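PDB 2RET: EpsJ from Vibrio vulnificus, which probably acts as a minor pseudopilin of the type 2 secretion system, pairing with EpsI in the pseudopilus that drives protein export. Local coordinates for residues Arg23-Met28 against Ile161-Leu166; Glu95-Val100 against Val151-Lys156. All blocks are in the same frame, centred on the assembly; numbering follows the deposited sequence.

Overall arrangement
From the N terminus, residues 23-28 on helix 10-32 come first and meet their partner, 161-166, only near the end of the chain, so interaction 1 closes a loop that spans most of the protein. Interaction 2 falls wholly within that loop: 95-100, in the six-stranded antiparallel sheet, packs against 151-156, in the four-stranded one. The two contacts do not cross. They share an antiparallel strand pair, since 148-155 and 159-166 follow each other in sequence and are hydrogen-bonded neighbours. Interaction 1 ties the long helix to this pair, whereas interaction 2 joins the two sheets of the pilin-like fold to each other.

Interaction 1 (Arg23-Met28 against Ile161-Leu166); sequences RALVMM and IARTYL
A buried helix-on-sheet contact of the pilin-like fold brings Met28 and Leu25 of helix 10-32 onto Tyr165 and Arg163 of strand 159-166, where the long N-terminal helix packs against antiparallel strands. The two helical residues lie about one turn apart, and their partners, two residues apart on the strand, both point toward the helix. Met28, modelled as selenomethionine, crosses the tyrosine side chain at about a right angle. Its CB lies 3.7 Å from Tyr165 OH; a bend at the last torsion (chi3 49°) carries the terminal CE back to 3.9 Å from the same oxygen, so two carbons of one side chain border the hydroxyl. Leu25 gives a looser contact, its CD2 standing 4.3 Å from Arg163 CG, which involves the aliphatic part of the arginine.

The polar end of Arg163, modelled in two conformers, is occupied on several sides. In the conformer described, Tyr165 CZ lies 4.2 Å above one face of the guanidinium plane of Arg163, offset toward its rim, NH1 forms a salt bridge with Asp29, and NH2 bonds to Asn23 of the neighbouring EpsI chain. Strand 159-166 therefore faces the helix while also meeting the partner pseudopilin. Phe32, farther along the helix, adds a second ring beside Tyr165, their planes about 20° apart. A water bridges helix and strand: it donates to Leu25 O at 2.7 Å and lies at the edge of the tyrosine ring, in its plane, 2.8 Å from Tyr165 OH.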
loop_
_atom_site.group_PDB
_atom_site.type_symbol
_atom_site.label_atom_id
_atom_site.label_comp_id
_atom_site.label_asym_id
_atom_site.label_seq_id
_atom_site.Cartn_x
_atom_site.Cartn_y
_atom_site.Cartn_z
ATOM N N ARG B 23 -26.211 4.365 -16.412
ATOM C CA ARG B 23 -25.763 5.408 -15.499
ATOM C C ARG B 23 -25.917 5.059 -14.035
ATOM O O ARG B 23 -25.004 5.283 -13.254
ATOM C CB ARG B 23 -26.452 6.747 -15.780
ATOM C CG ARG B 23 -25.805 7.510 -16.885
ATOM C CD ARG B 23 -26.232 8.950 -16.894
ATOM N NE ARG B 23 -27.666 9.051 -16.997
ATOM C CZ ARG B 23 -28.349 9.020 -18.138
ATOM N NH1 ARG B 23 -27.743 8.901 -19.324
ATOM N NH2 ARG B 23 -29.662 9.101 -18.086
ATOM N N ALA B 24 -27.087 4.548 -13.675
ATOM C CA ALA B 24 -27.367 4.068 -12.319
ATOM C C ALA B 24 -26.373 3.000 -11.875
ATOM O O ALA B 24 -25.883 3.053 -10.771
ATOM C CB ALA B 24 -28.809 3.549 -12.215
ATOM N N LEU B 25 -26.053 2.054 -12.755
ATOM C CA LEU B 25 -25.200 0.920 -12.403
ATOM C C LEU B 25 -23.769 1.362 -12.195
ATOM O O LEU B 25 -23.058 0.805 -11.352
ATOM C CB LEU B 25 -25.243 -0.165 -13.492
ATOM C CG LEU B 25 -26.514 -1.030 -13.629
ATOM C CD1 LEU B 25 -26.384 -1.969 -14.794
ATOM C CD2 LEU B 25 -26.792 -1.806 -12.369
ATOM N N VAL B 26 -23.329 2.327 -13.000
ATOM C CA VAL B 26 -21.993 2.895 -12.846
ATOM C C VAL B 26 -21.843 3.544 -11.484
ATOM O O VAL B 26 -20.880 3.303 -10.790
ATOM C CB VAL B 26 -21.631 3.896 -14.012
ATOM C CG1 VAL B 26 -20.371 4.752 -13.693
ATOM C CG2 VAL B 26 -21.445 3.138 -15.290
HETATM N N MSE B 27 -22.808 4.370 -11.113
HETATM C CA MSE B 27 -22.855 5.013 -9.791
HETATM C C MSE B 27 -22.852 4.031 -8.619
HETATM O O MSE B 27 -22.119 4.198 -7.652
HETATM C CB MSE B 27 -24.073 5.919 -9.716
HETATM C CG MSE B 27 -24.127 6.748 -8.437
HETATM SE SE MSE B 27 -22.800 8.209 -8.402
HETATM C CE MSE B 27 -24.050 9.521 -9.241
HETATM N N MSE B 28 -23.667 3.008 -8.718
HETATM C CA MSE B 28 -23.737 1.951 -7.698
HETATM C C MSE B 28 -22.493 1.111 -7.614
HETATM O O MSE B 28 -22.115 0.680 -6.531
HETATM C CB MSE B 28 -24.898 1.025 -7.979
HETATM C CG MSE B 28 -26.216 1.740 -7.971
HETATM SE SE MSE B 28 -27.694 0.531 -8.384
HETATM C CE MSE B 28 -27.321 -0.949 -7.160
ATOM N N ILE B 161 -33.482 -7.060 -10.924
ATOM C CA ILE B 161 -32.067 -7.179 -11.326
ATOM C C ILE B 161 -31.234 -7.020 -10.034
ATOM O O ILE B 161 -31.622 -6.286 -9.137
ATOM C CB ILE B 161 -31.682 -6.129 -12.404
ATOM C CG1 ILE B 161 -31.794 -4.684 -11.861
ATOM C CG2 ILE B 161 -32.596 -6.220 -13.591
ATOM C CD1 ILE B 161 -31.111 -3.584 -12.703
ATOM N N ALA B 162 -30.082 -7.674 -9.974
ATOM C CA ALA B 162 -29.264 -7.714 -8.782
ATOM C C ALA B 162 -27.779 -7.589 -9.122
ATOM O O ALA B 162 -27.335 -8.097 -10.164
ATOM C CB ALA B 162 -29.516 -9.010 -8.015
ATOM N N ARG B 163 -27.049 -6.890 -8.252
ATOM C CA ARG B 163 -25.579 -6.844 -8.302
ATOM C C ARG B 163 -24.948 -7.263 -6.958
ATOM O O ARG B 163 -25.361 -6.832 -5.913
ATOM C CB ARG B 163 -25.064 -5.461 -8.741
ATOM C CG ARG B 163 -25.167 -5.195 -10.259
ATOM C CD ARG B 163 -24.120 -5.958 -11.109
ATOM N NE ARG B 163 -22.780 -5.431 -10.842
ATOM C CZ ARG B 163 -21.835 -6.016 -10.112
ATOM N NH1 ARG B 163 -20.694 -5.361 -9.927
ATOM N NH2 ARG B 163 -21.999 -7.220 -9.579
ATOM N N THR B 164 -23.945 -8.128 -7.030
ATOM C CA THR B 164 -23.177 -8.624 -5.909
ATOM C C THR B 164 -21.817 -7.963 -5.858
ATOM O O THR B 164 -21.094 -7.981 -6.843
ATOM C CB THR B 164 -22.914 -10.151 -6.079
ATOM O OG1 THR B 164 -24.176 -10.835 -6.138
ATOM C CG2 THR B 164 -22.082 -10.695 -4.904
ATOM N N TYR B 165 -21.444 -7.462 -4.690
ATOM C CA TYR B 165 -20.216 -6.710 -4.509
ATOM C C TYR B 165 -19.450 -7.262 -3.320
ATOM O O TYR B 165 -20.064 -7.601 -2.301
ATOM C CB TYR B 165 -20.548 -5.249 -4.205
ATOM C CG TYR B 165 -21.439 -4.550 -5.184
ATOM C CD1 TYR B 165 -20.910 -3.964 -6.334
ATOM C CD2 TYR B 165 -22.801 -4.420 -4.941
ATOM C CE1 TYR B 165 -21.719 -3.315 -7.241
ATOM C CE2 TYR B 165 -23.622 -3.773 -5.827
ATOM C CZ TYR B 165 -23.072 -3.195 -6.967
ATOM O OH TYR B 165 -23.868 -2.519 -7.846
ATOM N N LEU B 166 -18.122 -7.372 -3.448
ATOM C CA LEU B 166 -17.284 -7.838 -2.333
ATOM C C LEU B 166 -16.782 -6.658 -1.534
ATOM O O LEU B 166 -16.613 -5.601 -2.074
ATOM C CB LEU B 166 -16.103 -8.665 -2.816
ATOM C CG LEU B 166 -16.409 -9.904 -3.668
ATOM C CD1 LEU B 166 -15.143 -10.767 -3.761
ATOM C CD2 LEU B 166 -17.567 -10.707 -3.160
HETATM O O HOH W 1 -23.611 -1.669 -10.501
#

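Interaction 2 (Glu95-Val100 against Val151-Lys156); sequences ERLERV and VELTLK
Leu97 and Leu153 meet where the two antiparallel sheets of EpsJ face each other, with Glu95 and Lys156 bordering the same contact closer to solvent. The leucines cross at about a right angle, and a single methyl of Leu97, CD2, rests against both methyls of Leu153, lying 4.1 Å from Leu153 CD2. Ile92 packs on Leu97 and Leu119 on Leu153, which places the pair in a wider apolar layer.

Glu95 stretches out beyond CG to meet Lys156, whose chain is bent at its middle torsions. Both carboxylate oxygens, Glu95 OE1 and OE2, lie 3.5 Å from Lys156 CE; the ammonium stands farther back, Lys156 NZ being 3.9 Å from Glu95 OE1 in a long salt bridge. Along strand 96-102, Arg96 grips Glu98 OE2 side-on with NE and NH2, while Glu98 OE1 pairs with Arg91.

Cohesion between these two segments thus comes from methyl packing inside and an ion pair at the margin, where the lysine CE and not its NZ is nearest the carboxylate, so the charge attraction is long and probably weak.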
loop_
_atom_site.group_PDB
_atom_site.type_symbol
_atom_site.label_atom_id
_atom_site.label_comp_id
_atom_site.label_asym_id
_atom_site.label_seq_id
_atom_site.Cartn_x
_atom_site.Cartn_y
_atom_site.Cartn_z
ATOM N N GLU B 95 -41.286 5.796 -6.186
ATOM C CA GLU B 95 -40.786 4.863 -7.183
ATOM C C GLU B 95 -39.551 5.372 -7.940
ATOM O O GLU B 95 -39.322 5.012 -9.086
ATOM C CB GLU B 95 -41.939 4.454 -8.109
ATOM C CG GLU B 95 -42.943 3.584 -7.360
ATOM C CD GLU B 95 -44.147 3.159 -8.190
ATOM O OE1 GLU B 95 -44.432 3.806 -9.241
ATOM O OE2 GLU B 95 -44.818 2.180 -7.764
ATOM N N ARG B 96 -38.775 6.220 -7.280
ATOM C CA ARG B 96 -37.470 6.631 -7.754
ATOM C C ARG B 96 -36.384 6.123 -6.797
ATOM O O ARG B 96 -36.460 6.351 -5.586
ATOM C CB ARG B 96 -37.339 8.153 -7.769
ATOM C CG ARG B 96 -37.788 8.859 -8.992
ATOM C CD ARG B 96 -37.302 10.331 -8.902
ATOM N NE ARG B 96 -37.518 10.905 -7.558
ATOM C CZ ARG B 96 -38.628 11.544 -7.162
ATOM N NH1 ARG B 96 -39.647 11.750 -7.993
ATOM N NH2 ARG B 96 -38.722 12.000 -5.924
ATOM N N LEU B 97 -35.368 5.469 -7.346
ATOM C CA LEU B 97 -34.141 5.259 -6.610
ATOM C C LEU B 97 -33.365 6.596 -6.588
ATOM O O LEU B 97 -33.152 7.237 -7.614
ATOM C CB LEU B 97 -33.297 4.093 -7.203
ATOM C CG LEU B 97 -32.083 3.675 -6.359
ATOM C CD1 LEU B 97 -32.549 2.915 -5.127
ATOM C CD2 LEU B 97 -31.102 2.849 -7.190
ATOM N N GLU B 98 -33.002 7.015 -5.383
ATOM C CA GLU B 98 -32.237 8.209 -5.135
ATOM C C GLU B 98 -30.996 7.827 -4.383
ATOM O O GLU B 98 -31.050 6.942 -3.566
ATOM C CB GLU B 98 -33.061 9.168 -4.275
ATOM C CG GLU B 98 -34.260 9.691 -5.052
ATOM C CD GLU B 98 -34.939 10.841 -4.396
ATOM O OE1 GLU B 98 -34.849 11.022 -3.165
ATOM O OE2 GLU B 98 -35.580 11.584 -5.143
ATOM N N ARG B 99 -29.883 8.490 -4.698
ATOM C CA ARG B 99 -28.607 8.324 -4.009
ATOM C C ARG B 99 -28.324 9.600 -3.245
ATOM O O ARG B 99 -28.502 10.691 -3.770
ATOM C CB ARG B 99 -27.480 8.058 -5.005
ATOM C CG ARG B 99 -26.075 7.850 -4.335
ATOM C CD ARG B 99 -25.092 8.787 -4.942
ATOM N NE ARG B 99 -23.731 8.423 -4.647
ATOM C CZ ARG B 99 -22.673 9.163 -4.942
ATOM N NH1 ARG B 99 -22.794 10.321 -5.553
ATOM N NH2 ARG B 99 -21.477 8.729 -4.604
ATOM N N VAL B 100 -27.950 9.445 -1.981
ATOM C CA VAL B 100 -27.695 10.561 -1.107
ATOM C C VAL B 100 -26.239 10.519 -0.711
ATOM O O VAL B 100 -25.704 9.470 -0.481
ATOM C CB VAL B 100 -28.555 10.549 0.174
ATOM C CG1 VAL B 100 -28.376 11.889 0.922
ATOM C CG2 VAL B 100 -30.070 10.251 -0.134
ATOM N N VAL B 151 -27.255 -6.307 -3.939
ATOM C CA VAL B 151 -28.195 -5.222 -4.062
ATOM C C VAL B 151 -29.158 -5.585 -5.182
ATOM O O VAL B 151 -28.751 -5.737 -6.317
ATOM C CB VAL B 151 -27.458 -3.884 -4.331
ATOM C CG1 VAL B 151 -28.494 -2.720 -4.458
ATOM C CG2 VAL B 151 -26.457 -3.625 -3.184
ATOM N N GLU B 152 -30.436 -5.753 -4.827
ATOM C CA GLU B 152 -31.482 -6.040 -5.786
ATOM C C GLU B 152 -32.484 -4.889 -5.954
ATOM O O GLU B 152 -33.006 -4.380 -5.004
ATOM C CB GLU B 152 -32.221 -7.309 -5.372
ATOM C CG GLU B 152 -33.272 -7.743 -6.386
ATOM C CD GLU B 152 -33.976 -8.992 -5.939
ATOM O OE1 GLU B 152 -34.815 -8.895 -4.994
ATOM O OE2 GLU B 152 -33.656 -10.060 -6.528
ATOM N N LEU B 153 -32.742 -4.520 -7.207
ATOM C CA LEU B 153 -33.759 -3.534 -7.590
ATOM C C LEU B 153 -34.881 -4.236 -8.330
ATOM O O LEU B 153 -34.640 -5.123 -9.121
ATOM C CB LEU B 153 -33.148 -2.473 -8.516
ATOM C CG LEU B 153 -31.890 -1.767 -7.982
ATOM C CD1 LEU B 153 -31.314 -0.841 -9.028
ATOM C CD2 LEU B 153 -32.268 -1.004 -6.741
ATOM N N THR B 154 -36.111 -3.831 -8.050
ATOM C CA THR B 154 -37.289 -4.270 -8.762
ATOM C C THR B 154 -37.730 -3.054 -9.593
ATOM O O THR B 154 -38.192 -2.026 -9.057
ATOM C CB THR B 154 -38.390 -4.721 -7.787
ATOM O OG1 THR B 154 -37.859 -5.740 -6.927
ATOM C CG2 THR B 154 -39.715 -5.244 -8.553
ATOM N N LEU B 155 -37.515 -3.187 -10.903
ATOM C CA LEU B 155 -37.935 -2.221 -11.878
ATOM C C LEU B 155 -39.339 -2.570 -12.407
ATOM O O LEU B 155 -39.686 -3.730 -12.589
ATOM C CB LEU B 155 -36.941 -2.142 -13.035
ATOM C CG LEU B 155 -35.439 -1.954 -12.794
ATOM C CD1 LEU B 155 -34.746 -1.398 -14.062
ATOM C CD2 LEU B 155 -35.143 -1.114 -11.568
ATOM N N LYS B 156 -40.127 -1.535 -12.647
ATOM C CA LYS B 156 -41.468 -1.649 -13.180
ATOM C C LYS B 156 -41.512 -2.377 -14.520
ATOM O O LYS B 156 -42.395 -3.183 -14.781
ATOM C CB LYS B 156 -42.062 -0.246 -13.359
ATOM C CG LYS B 156 -42.579 0.391 -12.059
ATOM C CD LYS B 156 -43.991 1.052 -12.277
ATOM C CE LYS B 156 -44.942 0.905 -11.054
ATOM N NZ LYS B 156 -46.419 1.220 -11.408
#